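Gp26 (Listeria phage P40, PDB 4JZ5) probably hydrolyses the glycan strands of the Listeria cell-wall peptidoglycan, as the glycosyl hydrolase family 25 catalytic domain of a phage endolysin. Local coordinates at residues Val25-Lys30 with Leu191-Ser196; Val48-Asn53 with Lys57-Leu62; Gln64-Leu69 with Met74-Tyr79; Ala82-Gly87 with Ile91-Met96. All blocks are in the same frame, centred on the assembly; numbering follows the deposited sequence.

Contacts 1, 2 and 3 are buried and reach one curled sheet, whereas contact 4 lies farther from the centre of the chain and is only partly buried. Contact 1 joins side chains across the inside of the curled sheet, with one polar pair and one apolar pair. Contacts 2 and 3 hold neighbouring strands, 46-53 and 76-81: the first is a hairpin rich in charges and backbone bonds, the second an almost wholly apolar packing of helix on the start of a strand and the residues leading into it. Contact 4 follows directly on strand 76-81, where a carboxylate of helix 87-106 meets loop backbone. Contacts 1 and 2 touch, their strands 25-28 and 46-53 being neighbours.

Contact 1. Residues Val25-Lys30 with Leu191-Ser196; sequences VLDISK and LWQYTS
Strands 25-28 and 191-195 belong to the curled sheet of the family 25 glycosidase domain, and here the side chains of Asp27 and Gln193 meet across the inside of the curl. NE2 of Gln193 donates to OD1 of Asp27 over 2.8 Å, with an angle of 153° at the hydrogen. The oxygen is met on its syn side, 30° out of the carboxylate plane, while the bond stays close to the plane of the amide. The Gln193 chain is extended, with CG anti to the backbone N, which carries the amide over to the aspartate; the side chains cross at about a right angle, the amide and carboxylate planes 31° apart. A water accepts from Gln193 NE2 at 2.9 Å; it lies 3.0 Å from Asp27 OD2 and probably donates to it. Tyr174 and Tyr150 bond to Gln193 OE1, and Asn210 gives a second bond to Asp27 OD1, so both buried polar ends have several partners. Two residues back on each strand the chemistry turns apolar: CB of Val25 packs on CD1 of Leu191 at 4.1 Å. The strands are not paired directly. Strand 206-211 lies between them, antiparallel to both, while strand 46-53 flanks 25-28 and strand 169-172 flanks 191-195.

Contact 2. Residues Val48-Asn53 with Lys57-Leu62; sequences VIRSSN and KYDERL
Arg50 and Asp59 form a salt bridge beside the antiparallel hairpin of strands 46-53 and 57-58, which is paired over two residues: Ser52 with Tyr58 (non-hydrogen-bonded) and Asn53 with Lys57 (hydrogen-bonded). In the Arg50 conformer described, NE donates to Asp59 OD2 at 2.8 Å, on the anti side of the carboxylate, and NH2 adds a weak bond to the same oxygen. The guanidinium and carboxylate planes stand 66° apart, so the two groups do not pair flat. OD2 also accepts from the backbone N of Lys30. The other oxygen, OD1, takes the backbone N of Arg61 at 2.8 Å in an Asx turn and a weak bond from a water that also donates to Arg50 O; this array fixes the rotation of the carboxylate. A second water accepts from both Arg50 NH2 and Lys57 NZ, and Lys57 NZ is further bound to Glu60 OE2 at 2.8 Å, which probably eases the nearness of two positive groups. Asn53 N reaches Lys57 O at 2.9 Å, and the return bond from Lys57 N to Asn53 O is weak. Asp59 N binds Ser51 O at 2.9 Å. On the apolar side, Ile49 CD1 meets Leu62 CD1 at 3.8 Å. Strands 25-28 and 76-81 flank strand 46-53, parallel to it; helix 62-72 packs on Ile49, helix 87-106 on Ser51 and Tyr58.

Contact 3. Residues Gln64-Leu69 with Met74-Tyr79; sequences QHAKGL and MPFGLY
Leu69 carries most of the apolar contact between helix 62-72 and the chain leading into strand 76-81, its two methyls going to different partners. CD1 reaches Phe76 at CB, 3.8 Å away, and lies almost as near to CG at the root of the ring. CD2 instead meets CG of Met74 at 3.7 Å. In Leu69, chi1 (-63°) sets CG anti to the carbonyl carbon, and chi2 (163°) then spreads the methyls, CD1 to Phe76 and CD2 to Met74. One helical turn earlier, CB of Ala66 packs against the far end of the aromatic ring, 4.0 Å from Phe76 CZ, so the ring is touched by the helix at both its root and its far end. Within its own segment, the edge of Phe76 faces Met74 O and Leu78 CD2. The polar part is a backbone bond: Met74 N donates to Leu69 O over 2.9 Å at an angle of 149°, tying a residue two before the strand to the last turn of the helix. Strand 46-53 runs parallel to strand 76-81 as its neighbour in the sheet, and the connection runs through the short strand 57-58 and helix 62-72. The arrangement is a beta-alpha-beta crossover, the helix packing on the strand that follows it, as in the barrel-like fold of family 25 glycosidases.

Contact 4. Residues Ala82-Gly87 with Ile91-Met96; sequences ALFEGG and INEANM
The carboxylate of Glu93 and the ring of Phe84 meet with their planes 64° apart, CB of Phe84 lying over one face of the carboxylate, 3.5 Å from Glu93 CD. OE1 of the glutamate, whose placing is less certain, comes obliquely to the ring at 3.5 Å from Phe84 CD2. The ring itself also meets that of Tyr118, the two planes about 30° from each other. OE1 appears to accept a nearly straight bond from the backbone N of Leu83, 2.9 Å long with an angle of 175° at the hydrogen, subject to the same doubt. Glu93 OE2 lies 3.0 Å from the backbone N of Phe84, but the angle is too poor for a hydrogen bond. An extended chain beyond CG lets Glu93 stretch from the helix, so that its carboxylate reaches the loop backbone. At the other end of the contact, Gly87 O comes to 3.8 Å from Ile91 N, and the same carbonyl is bonded by Arg134. The loop 82-87 passes from strand 76-81 into helix 87-106, with Ala82 and Phe84 packed on strand 114-117 and with helix 128-143 meeting Phe84, Ile91 and Ala94.

Contact 1. Residues Val25-Lys30 with Leu191-Ser196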
loop_
_atom_site.group_PDB
_atom_site.type_symbol
_atom_site.label_atom_id
_atom_site.label_comp_id
_atom_site.label_asym_id
_atom_site.label_seq_id
_atom_site.Cartn_x
_atom_site.Cartn_y
_atom_site.Cartn_z
ATOM N N VAL A 25 -6.502 -6.921 6.374
ATOM C CA VAL A 25 -6.323 -6.072 5.212
ATOM C C VAL A 25 -5.287 -6.754 4.320
ATOM O O VAL A 25 -4.263 -7.212 4.809
ATOM C CB VAL A 25 -5.826 -4.667 5.654
ATOM C CG1 VAL A 25 -5.367 -3.848 4.452
ATOM C CG2 VAL A 25 -6.917 -3.954 6.459
ATOM N N LEU A 26 -5.568 -6.866 3.026
ATOM C CA LEU A 26 -4.610 -7.457 2.098
ATOM C C LEU A 26 -3.922 -6.395 1.278
ATOM O O LEU A 26 -4.471 -5.318 1.069
ATOM C CB LEU A 26 -5.313 -8.404 1.126
ATOM C CG LEU A 26 -6.092 -9.561 1.722
ATOM C CD1 LEU A 26 -6.667 -10.422 0.614
ATOM C CD2 LEU A 26 -5.225 -10.363 2.675
ATOM N N ASP A 27 -2.737 -6.709 0.773
ATOM C CA ASP A 27 -2.195 -5.957 -0.345
ATOM C C ASP A 27 -1.810 -6.939 -1.436
ATOM O O ASP A 27 -1.310 -8.029 -1.150
ATOM C CB ASP A 27 -1.046 -5.018 0.068
ATOM C CG ASP A 27 0.124 -5.731 0.674
ATOM O OD1 ASP A 27 0.157 -5.888 1.902
ATOM O OD2 ASP A 27 1.041 -6.082 -0.105
ATOM N N ILE A 28 -2.104 -6.569 -2.680
ATOM C CA ILE A 28 -1.927 -7.430 -3.839
ATOM C C ILE A 28 -1.323 -6.638 -4.992
ATOM O O ILE A 28 -1.324 -5.399 -5.017
ATOM C CB ILE A 28 -3.253 -8.108 -4.270
ATOM C CG1 ILE A 28 -4.293 -7.061 -4.674
ATOM C CG2 ILE A 28 -3.770 -8.997 -3.163
ATOM C CD1 ILE A 28 -5.586 -7.656 -5.225
ATOM N N SER A 29 -0.819 -7.392 -5.961
ATOM C CA SER A 29 -0.139 -6.841 -7.112
ATOM C C SER A 29 -0.229 -7.848 -8.249
ATOM O O SER A 29 -1.024 -8.783 -8.214
ATOM C CB SER A 29 1.332 -6.574 -6.787
ATOM O OG SER A 29 2.033 -7.797 -6.648
ATOM N N LYS A 30 0.623 -7.677 -9.245
ATOM C CA LYS A 30 0.694 -8.647 -10.333
ATOM C C LYS A 30 1.077 -10.039 -9.839
ATOM O O LYS A 30 0.859 -11.023 -10.552
ATOM C CB LYS A 30 1.683 -8.181 -11.407
ATOM C CG LYS A 30 3.120 -8.196 -10.978
ATOM C CD LYS A 30 3.796 -9.480 -11.394
ATOM C CE LYS A 30 5.086 -9.190 -12.127
ATOM N NZ LYS A 30 5.646 -10.414 -12.761
ATOM N N LEU A 191 -0.945 0.456 10.340
ATOM C CA LEU A 191 -1.236 -0.793 9.639
ATOM C C LEU A 191 0.031 -1.650 9.692
ATOM O O LEU A 191 1.106 -1.162 9.375
ATOM C CB LEU A 191 -1.613 -0.479 8.196
ATOM C CG LEU A 191 -2.059 -1.640 7.301
ATOM C CD1 LEU A 191 -3.323 -2.311 7.817
ATOM C CD2 LEU A 191 -2.273 -1.149 5.869
ATOM N N TRP A 192 -0.093 -2.908 10.124
ATOM C CA TRP A 192 1.042 -3.819 10.301
ATOM C C TRP A 192 0.956 -4.921 9.260
ATOM O O TRP A 192 -0.009 -5.682 9.240
ATOM C CB TRP A 192 0.990 -4.407 11.705
ATOM C CG TRP A 192 1.889 -5.574 12.016
ATOM C CD1 TRP A 192 3.091 -5.902 11.468
ATOM C CD2 TRP A 192 1.615 -6.555 13.004
ATOM N NE1 TRP A 192 3.579 -7.060 12.059
ATOM C CE2 TRP A 192 2.686 -7.472 13.011
ATOM C CE3 TRP A 192 0.552 -6.756 13.880
ATOM C CZ2 TRP A 192 2.715 -8.580 13.862
ATOM C CZ3 TRP A 192 0.585 -7.848 14.726
ATOM C CH2 TRP A 192 1.661 -8.742 14.712
ATOM N N GLN A 193 1.948 -4.966 8.382
ATOM C CA GLN A 193 2.085 -6.077 7.436
ATOM C C GLN A 193 2.849 -7.190 8.136
ATOM O O GLN A 193 4.046 -7.071 8.375
ATOM C CB GLN A 193 2.790 -5.633 6.177
ATOM C CG GLN A 193 2.645 -6.608 5.032
ATOM C CD GLN A 193 3.476 -6.161 3.869
ATOM O OE1 GLN A 193 4.703 -6.151 3.943
ATOM N NE2 GLN A 193 2.828 -5.713 2.808
ATOM N N TYR A 194 2.125 -8.243 8.511
ATOM C CA TYR A 194 2.664 -9.230 9.432
ATOM C C TYR A 194 3.180 -10.505 8.774
ATOM O O TYR A 194 3.852 -11.308 9.417
ATOM C CB TYR A 194 1.656 -9.559 10.530
ATOM C CG TYR A 194 0.338 -10.151 10.084
ATOM C CD1 TYR A 194 0.230 -11.497 9.778
ATOM C CD2 TYR A 194 -0.812 -9.371 10.017
ATOM C CE1 TYR A 194 -0.965 -12.039 9.401
ATOM C CE2 TYR A 194 -2.020 -9.918 9.650
ATOM C CZ TYR A 194 -2.098 -11.253 9.354
ATOM O OH TYR A 194 -3.318 -11.780 8.994
ATOM N N THR A 195 2.882 -10.699 7.495
ATOM C CA THR A 195 3.409 -11.834 6.757
ATOM C C THR A 195 3.358 -11.551 5.267
ATOM O O THR A 195 2.522 -10.754 4.812
ATOM C CB THR A 195 2.609 -13.134 7.073
ATOM O OG1 THR A 195 3.252 -14.273 6.499
ATOM C CG2 THR A 195 1.185 -13.063 6.559
ATOM N N SER A 196 4.248 -12.210 4.530
ATOM C CA SER A 196 4.209 -12.231 3.075
ATOM C C SER A 196 3.712 -13.585 2.568
ATOM O O SER A 196 3.655 -13.803 1.352
ATOM C CB SER A 196 5.593 -11.950 2.494
ATOM O OG SER A 196 6.503 -13.025 2.724
HETATM O O HOH W 1 3.507 -4.460 0.241
#

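Contact 2. Residues Val48-Asn53 with Lys57-Leu62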
loop_
_atom_site.group_PDB
_atom_site.type_symbol
_atom_site.label_atom_id
_atom_site.label_comp_id
_atom_site.label_asym_id
_atom_site.label_seq_id
_atom_site.Cartn_x
_atom_site.Cartn_y
_atom_site.Cartn_z
ATOM N N VAL A 48 -5.156 -3.054 -0.545
ATOM C CA VAL A 48 -4.288 -2.099 -1.216
ATOM C C VAL A 48 -3.677 -2.784 -2.436
ATOM O O VAL A 48 -3.142 -3.879 -2.323
ATOM C CB VAL A 48 -3.158 -1.586 -0.305
ATOM C CG1 VAL A 48 -2.623 -0.261 -0.860
ATOM C CG2 VAL A 48 -3.645 -1.403 1.129
ATOM N N ILE A 49 -3.764 -2.156 -3.605
ATOM C CA ILE A 49 -3.233 -2.745 -4.819
ATOM C C ILE A 49 -2.061 -1.942 -5.336
ATOM O O ILE A 49 -2.019 -0.718 -5.218
ATOM C CB ILE A 49 -4.304 -2.921 -5.920
ATOM C CG1 ILE A 49 -4.735 -1.597 -6.534
ATOM C CG2 ILE A 49 -5.503 -3.661 -5.361
ATOM C CD1 ILE A 49 -5.825 -1.732 -7.572
ATOM N N ARG A 50 -1.093 -2.624 -5.930
ATOM C CA ARG A 50 0.087 -1.951 -6.471
ATOM C C ARG A 50 -0.262 -1.183 -7.735
ATOM O O ARG A 50 -0.849 -1.744 -8.658
ATOM C CB ARG A 50 1.201 -2.947 -6.781
ATOM C CG ARG A 50 2.531 -2.258 -7.084
ATOM C CD ARG A 50 3.701 -3.219 -7.128
ATOM N NE ARG A 50 3.693 -4.008 -8.351
ATOM C CZ ARG A 50 4.655 -4.855 -8.699
ATOM N NH1 ARG A 50 5.710 -5.030 -7.915
ATOM N NH2 ARG A 50 4.558 -5.525 -9.835
ATOM N N SER A 51 0.128 0.091 -7.785
ATOM C CA SER A 51 -0.133 0.934 -8.936
ATOM C C SER A 51 0.920 0.833 -10.024
ATOM O O SER A 51 0.601 0.863 -11.213
ATOM C CB SER A 51 -0.221 2.392 -8.496
ATOM O OG SER A 51 0.979 2.852 -7.893
ATOM N N SER A 52 2.183 0.747 -9.612
ATOM C CA SER A 52 3.282 1.067 -10.495
ATOM C C SER A 52 4.605 0.747 -9.813
ATOM O O SER A 52 4.696 0.733 -8.586
ATOM C CB SER A 52 3.232 2.552 -10.873
ATOM O OG SER A 52 2.825 3.367 -9.785
ATOM N N ASN A 53 5.609 0.501 -10.644
ATOM C CA ASN A 53 7.004 0.343 -10.250
ATOM C C ASN A 53 7.782 1.490 -10.868
ATOM O O ASN A 53 8.036 1.500 -12.081
ATOM C CB ASN A 53 7.590 -0.954 -10.806
ATOM C CG ASN A 53 7.154 -2.187 -10.048
ATOM O OD1 ASN A 53 6.335 -2.131 -9.136
ATOM N ND2 ASN A 53 7.710 -3.324 -10.430
ATOM N N LYS A 57 6.776 1.071 -15.222
ATOM C CA LYS A 57 5.527 0.470 -15.669
ATOM C C LYS A 57 4.443 0.644 -14.622
ATOM O O LYS A 57 4.723 0.805 -13.427
ATOM C CB LYS A 57 5.719 -1.026 -15.932
ATOM C CG LYS A 57 6.006 -1.819 -14.673
ATOM C CD LYS A 57 6.124 -3.317 -14.954
ATOM C CE LYS A 57 6.199 -4.111 -13.658
ATOM N NZ LYS A 57 6.572 -5.532 -13.893
ATOM N N TYR A 58 3.200 0.623 -15.081
ATOM C CA TYR A 58 2.086 0.363 -14.190
ATOM C C TYR A 58 2.055 -1.123 -13.885
ATOM O O TYR A 58 2.482 -1.944 -14.698
ATOM C CB TYR A 58 0.769 0.820 -14.819
ATOM C CG TYR A 58 0.772 2.313 -15.046
ATOM C CD1 TYR A 58 0.482 3.191 -14.009
ATOM C CD2 TYR A 58 1.127 2.850 -16.276
ATOM C CE1 TYR A 58 0.511 4.566 -14.206
ATOM C CE2 TYR A 58 1.153 4.224 -16.484
ATOM C CZ TYR A 58 0.851 5.075 -15.445
ATOM O OH TYR A 58 0.881 6.441 -15.666
ATOM N N ASP A 59 1.566 -1.486 -12.712
ATOM C CA ASP A 59 1.413 -2.899 -12.395
ATOM C C ASP A 59 0.462 -3.544 -13.396
ATOM O O ASP A 59 -0.596 -2.983 -13.711
ATOM C CB ASP A 59 0.909 -3.054 -10.970
ATOM C CG ASP A 59 0.746 -4.500 -10.567
ATOM O OD1 ASP A 59 -0.303 -5.086 -10.918
ATOM O OD2 ASP A 59 1.662 -5.054 -9.914
ATOM N N GLU A 60 0.841 -4.716 -13.891
ATOM C CA GLU A 60 0.107 -5.376 -14.953
ATOM C C GLU A 60 -1.306 -5.779 -14.565
ATOM O O GLU A 60 -2.118 -6.048 -15.449
ATOM C CB GLU A 60 0.876 -6.621 -15.404
ATOM C CG GLU A 60 2.256 -6.334 -16.015
ATOM C CD GLU A 60 3.422 -6.322 -15.008
ATOM O OE1 GLU A 60 3.268 -5.899 -13.839
ATOM O OE2 GLU A 60 4.539 -6.733 -15.412
ATOM N N ARG A 61 -1.597 -5.861 -13.272
ATOM C CA ARG A 61 -2.927 -6.232 -12.814
ATOM C C ARG A 61 -3.676 -5.060 -12.186
ATOM O O ARG A 61 -4.730 -5.271 -11.597
ATOM C CB ARG A 61 -2.865 -7.403 -11.818
ATOM C CG ARG A 61 -2.258 -8.696 -12.377
ATOM C CD ARG A 61 -3.117 -9.422 -13.391
ATOM N NE ARG A 61 -2.320 -10.470 -14.032
ATOM C CZ ARG A 61 -2.799 -11.425 -14.816
ATOM N NH1 ARG A 61 -4.094 -11.507 -15.062
ATOM N NH2 ARG A 61 -1.971 -12.315 -15.344
ATOM N N LEU A 62 -3.141 -3.846 -12.293
ATOM C CA LEU A 62 -3.790 -2.687 -11.685
ATOM C C LEU A 62 -5.264 -2.569 -12.080
ATOM O O LEU A 62 -6.146 -2.468 -11.218
ATOM C CB LEU A 62 -3.058 -1.410 -12.087
ATOM C CG LEU A 62 -3.775 -0.093 -11.775
ATOM C CD1 LEU A 62 -3.952 0.089 -10.290
ATOM C CD2 LEU A 62 -2.981 1.070 -12.344
HETATM O O HOH W 2 -2.051 -4.308 -8.710
HETATM O O HOH W 3 6.717 -6.487 -11.062
#

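Contact 3. Residues Gln64-Leu69 with Met74-Tyr79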
loop_
_atom_site.group_PDB
_atom_site.type_symbol
_atom_site.label_atom_id
_atom_site.label_comp_id
_atom_site.label_asym_id
_atom_site.label_seq_id
_atom_site.Cartn_x
_atom_site.Cartn_y
_atom_site.Cartn_z
ATOM N N GLN A 64 -7.246 -4.793 -13.625
ATOM C CA GLN A 64 -8.003 -5.984 -13.267
ATOM C C GLN A 64 -8.420 -5.952 -11.807
ATOM O O GLN A 64 -9.578 -6.209 -11.469
ATOM C CB GLN A 64 -7.187 -7.243 -13.541
ATOM C CG GLN A 64 -7.896 -8.512 -13.166
ATOM C CD GLN A 64 -6.967 -9.692 -13.159
ATOM O OE1 GLN A 64 -6.310 -9.972 -14.165
ATOM N NE2 GLN A 64 -6.882 -10.387 -12.029
ATOM N N HIS A 65 -7.472 -5.638 -10.930
ATOM C CA HIS A 65 -7.754 -5.616 -9.513
ATOM C C HIS A 65 -8.711 -4.489 -9.161
ATOM O O HIS A 65 -9.632 -4.682 -8.372
ATOM C CB HIS A 65 -6.463 -5.496 -8.690
ATOM C CG HIS A 65 -5.663 -6.753 -8.695
ATOM N ND1 HIS A 65 -4.300 -6.839 -8.507
ATOM C CD2 HIS A 65 -6.104 -8.016 -8.869
ATOM C CE1 HIS A 65 -3.947 -8.114 -8.561
ATOM N NE2 HIS A 65 -5.020 -8.845 -8.786
ATOM N N ALA A 66 -8.514 -3.304 -9.731
ATOM C CA ALA A 66 -9.412 -2.197 -9.435
ATOM C C ALA A 66 -10.846 -2.535 -9.832
ATOM O O ALA A 66 -11.790 -2.302 -9.062
ATOM C CB ALA A 66 -8.953 -0.931 -10.142
ATOM N N LYS A 67 -11.010 -3.082 -11.024
ATOM C CA LYS A 67 -12.335 -3.467 -11.489
ATOM C C LYS A 67 -12.925 -4.582 -10.638
ATOM O O LYS A 67 -14.129 -4.604 -10.372
ATOM C CB LYS A 67 -12.288 -3.911 -12.946
ATOM C CG LYS A 67 -12.048 -2.774 -13.912
ATOM C CD LYS A 67 -12.061 -3.220 -15.360
ATOM C CE LYS A 67 -10.917 -4.149 -15.682
ATOM N NZ LYS A 67 -10.860 -4.464 -17.135
ATOM N N GLY A 68 -12.098 -5.541 -10.243
ATOM C CA GLY A 68 -12.594 -6.665 -9.470
ATOM C C GLY A 68 -13.055 -6.260 -8.089
ATOM O O GLY A 68 -14.061 -6.759 -7.572
ATOM N N LEU A 69 -12.304 -5.364 -7.463
ATOM C CA LEU A 69 -12.666 -4.884 -6.145
ATOM C C LEU A 69 -13.897 -3.970 -6.235
ATOM O O LEU A 69 -14.811 -4.072 -5.425
ATOM C CB LEU A 69 -11.465 -4.167 -5.529
ATOM C CG LEU A 69 -10.256 -5.086 -5.309
ATOM C CD1 LEU A 69 -8.980 -4.296 -5.104
ATOM C CD2 LEU A 69 -10.479 -6.025 -4.134
ATOM N N MET A 74 -15.570 -3.894 -2.600
ATOM C CA MET A 74 -14.487 -3.934 -1.616
ATOM C C MET A 74 -13.763 -2.601 -1.620
ATOM O O MET A 74 -13.224 -2.212 -2.651
ATOM C CB MET A 74 -13.505 -5.043 -1.953
ATOM C CG MET A 74 -12.283 -5.065 -1.055
ATOM S SD MET A 74 -12.581 -5.501 0.665
ATOM C CE MET A 74 -12.941 -7.258 0.475
ATOM N N PRO A 75 -13.714 -1.910 -0.475
ATOM C CA PRO A 75 -12.941 -0.664 -0.454
ATOM C C PRO A 75 -11.463 -0.949 -0.689
ATOM O O PRO A 75 -10.936 -1.965 -0.244
ATOM C CB PRO A 75 -13.206 -0.098 0.944
ATOM C CG PRO A 75 -13.633 -1.252 1.758
ATOM C CD PRO A 75 -14.332 -2.204 0.830
ATOM N N PHE A 76 -10.798 -0.057 -1.411
ATOM C CA PHE A 76 -9.416 -0.288 -1.741
ATOM C C PHE A 76 -8.637 0.998 -1.925
ATOM O O PHE A 76 -9.174 2.081 -2.085
ATOM C CB PHE A 76 -9.304 -1.200 -2.991
ATOM C CG PHE A 76 -9.543 -0.497 -4.299
ATOM C CD1 PHE A 76 -10.826 -0.308 -4.773
ATOM C CD2 PHE A 76 -8.476 -0.033 -5.062
ATOM C CE1 PHE A 76 -11.056 0.339 -5.974
ATOM C CE2 PHE A 76 -8.697 0.605 -6.273
ATOM C CZ PHE A 76 -9.997 0.792 -6.725
ATOM N N GLY A 77 -7.329 0.833 -1.882
ATOM C CA GLY A 77 -6.372 1.891 -2.115
ATOM C C GLY A 77 -5.256 1.430 -3.030
ATOM O O GLY A 77 -5.242 0.288 -3.485
ATOM N N LEU A 78 -4.290 2.312 -3.275
ATOM C CA LEU A 78 -3.168 2.037 -4.179
ATOM C C LEU A 78 -1.846 2.261 -3.480
ATOM O O LEU A 78 -1.742 3.165 -2.644
ATOM C CB LEU A 78 -3.156 2.983 -5.380
ATOM C CG LEU A 78 -4.430 3.081 -6.207
ATOM C CD1 LEU A 78 -4.209 4.051 -7.354
ATOM C CD2 LEU A 78 -4.933 1.754 -6.722
ATOM N N TYR A 79 -0.822 1.491 -3.843
ATOM C CA TYR A 79 0.528 1.788 -3.396
ATOM C C TYR A 79 1.490 1.776 -4.574
ATOM O O TYR A 79 1.431 0.914 -5.447
ATOM C CB TYR A 79 0.994 0.827 -2.276
ATOM C CG TYR A 79 1.397 -0.571 -2.714
ATOM C CD1 TYR A 79 2.706 -0.851 -3.095
ATOM C CD2 TYR A 79 0.488 -1.624 -2.702
ATOM C CE1 TYR A 79 3.099 -2.123 -3.474
ATOM C CE2 TYR A 79 0.874 -2.910 -3.088
ATOM C CZ TYR A 79 2.184 -3.146 -3.461
ATOM O OH TYR A 79 2.596 -4.399 -3.855
#

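Contact 4. Residues Ala82-Gly87 with Ile91-Met96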
loop_
_atom_site.group_PDB
_atom_site.type_symbol
_atom_site.label_atom_id
_atom_site.label_comp_id
_atom_site.label_asym_id
_atom_site.label_seq_id
_atom_site.Cartn_x
_atom_site.Cartn_y
_atom_site.Cartn_z
ATOM N N ALA A 82 8.435 2.688 -5.070
ATOM C CA ALA A 82 9.336 3.775 -5.427
ATOM C C ALA A 82 10.696 3.324 -5.939
ATOM O O ALA A 82 11.317 2.432 -5.360
ATOM C CB ALA A 82 9.551 4.658 -4.227
ATOM N N LEU A 83 11.157 4.000 -6.987
ATOM C CA LEU A 83 12.475 3.784 -7.575
ATOM C C LEU A 83 13.124 5.120 -7.951
ATOM O O LEU A 83 14.002 5.175 -8.804
ATOM C CB LEU A 83 12.350 2.912 -8.821
ATOM C CG LEU A 83 11.917 1.475 -8.524
ATOM C CD1 LEU A 83 11.531 0.737 -9.795
ATOM C CD2 LEU A 83 13.000 0.720 -7.780
ATOM N N PHE A 84 12.722 6.210 -7.300
ATOM C CA PHE A 84 13.065 7.520 -7.837
ATOM C C PHE A 84 14.515 7.939 -7.618
ATOM O O PHE A 84 15.150 7.605 -6.617
ATOM C CB PHE A 84 12.073 8.619 -7.405
ATOM C CG PHE A 84 11.685 8.621 -5.943
ATOM C CD1 PHE A 84 12.587 8.987 -4.954
ATOM C CD2 PHE A 84 10.393 8.332 -5.567
ATOM C CE1 PHE A 84 12.197 9.034 -3.622
ATOM C CE2 PHE A 84 9.998 8.404 -4.235
ATOM C CZ PHE A 84 10.897 8.749 -3.265
ATOM N N GLU A 85 15.022 8.690 -8.585
ATOM C CA GLU A 85 16.414 9.121 -8.595
ATOM C C GLU A 85 16.661 10.424 -7.839
ATOM O O GLU A 85 17.815 10.798 -7.634
ATOM C CB GLU A 85 16.899 9.276 -10.046
ATOM C CG GLU A 85 16.950 7.946 -10.802
ATOM C CD GLU A 85 17.573 8.030 -12.178
ATOM O OE1 GLU A 85 17.931 9.146 -12.620
ATOM O OE2 GLU A 85 17.747 6.951 -12.813
ATOM N N GLY A 86 15.592 11.109 -7.433
ATOM C CA GLY A 86 15.694 12.453 -6.903
ATOM C C GLY A 86 15.246 13.462 -7.940
ATOM O O GLY A 86 14.924 13.111 -9.068
ATOM N N GLY A 87 15.203 14.734 -7.556
ATOM C CA GLY A 87 14.884 15.785 -8.502
ATOM C C GLY A 87 13.562 15.565 -9.208
ATOM O O GLY A 87 12.574 15.183 -8.596
ATOM N N ILE A 91 9.161 13.548 -8.715
ATOM C CA ILE A 91 7.867 14.088 -9.097
ATOM C C ILE A 91 7.250 13.246 -10.210
ATOM O O ILE A 91 6.043 12.981 -10.206
ATOM C CB ILE A 91 8.001 15.565 -9.530
ATOM C CG1 ILE A 91 8.609 16.400 -8.397
ATOM C CG2 ILE A 91 6.651 16.134 -9.947
ATOM C CD1 ILE A 91 7.842 16.318 -7.083
ATOM N N ASN A 92 8.062 12.800 -11.166
ATOM C CA ASN A 92 7.520 11.960 -12.228
ATOM C C ASN A 92 6.958 10.659 -11.658
ATOM O O ASN A 92 5.923 10.168 -12.122
ATOM C CB ASN A 92 8.566 11.690 -13.305
ATOM C CG ASN A 92 8.926 12.933 -14.094
ATOM O OD1 ASN A 92 8.167 13.894 -14.139
ATOM N ND2 ASN A 92 10.079 12.905 -14.738
ATOM N N GLU A 93 7.610 10.105 -10.636
ATOM C CA GLU A 93 7.071 8.921 -9.978
ATOM C C GLU A 93 5.787 9.247 -9.213
ATOM O O GLU A 93 4.832 8.459 -9.228
ATOM C CB GLU A 93 8.104 8.279 -9.041
ATOM C CG GLU A 93 9.187 7.547 -9.827
ATOM C CD GLU A 93 9.869 6.423 -9.087
ATOM O OE1 GLU A 93 9.378 5.995 -8.004
ATOM O OE2 GLU A 93 10.881 5.928 -9.619
ATOM N N ALA A 94 5.733 10.394 -8.550
ATOM C CA ALA A 94 4.495 10.814 -7.905
ATOM C C ALA A 94 3.368 10.893 -8.936
ATOM O O ALA A 94 2.238 10.474 -8.654
ATOM C CB ALA A 94 4.696 12.141 -7.211
ATOM N N ASN A 95 3.677 11.396 -10.127
ATOM C CA ASN A 95 2.677 11.463 -11.183
ATOM C C ASN A 95 2.238 10.096 -11.691
ATOM O O ASN A 95 1.129 9.958 -12.184
ATOM C CB ASN A 95 3.176 12.315 -12.338
ATOM C CG ASN A 95 3.158 13.784 -12.007
ATOM O OD1 ASN A 95 2.366 14.232 -11.180
ATOM N ND2 ASN A 95 4.011 14.553 -12.673
ATOM N N MET A 96 3.080 9.074 -11.564
ATOM C CA MET A 96 2.655 7.703 -11.875
ATOM C C MET A 96 1.519 7.288 -10.953
ATOM O O MET A 96 0.525 6.704 -11.375
ATOM C CB MET A 96 3.811 6.709 -11.696
ATOM C CG MET A 96 4.919 6.798 -12.732
ATOM S SD MET A 96 4.470 6.204 -14.388
ATOM C CE MET A 96 4.369 4.439 -14.173
#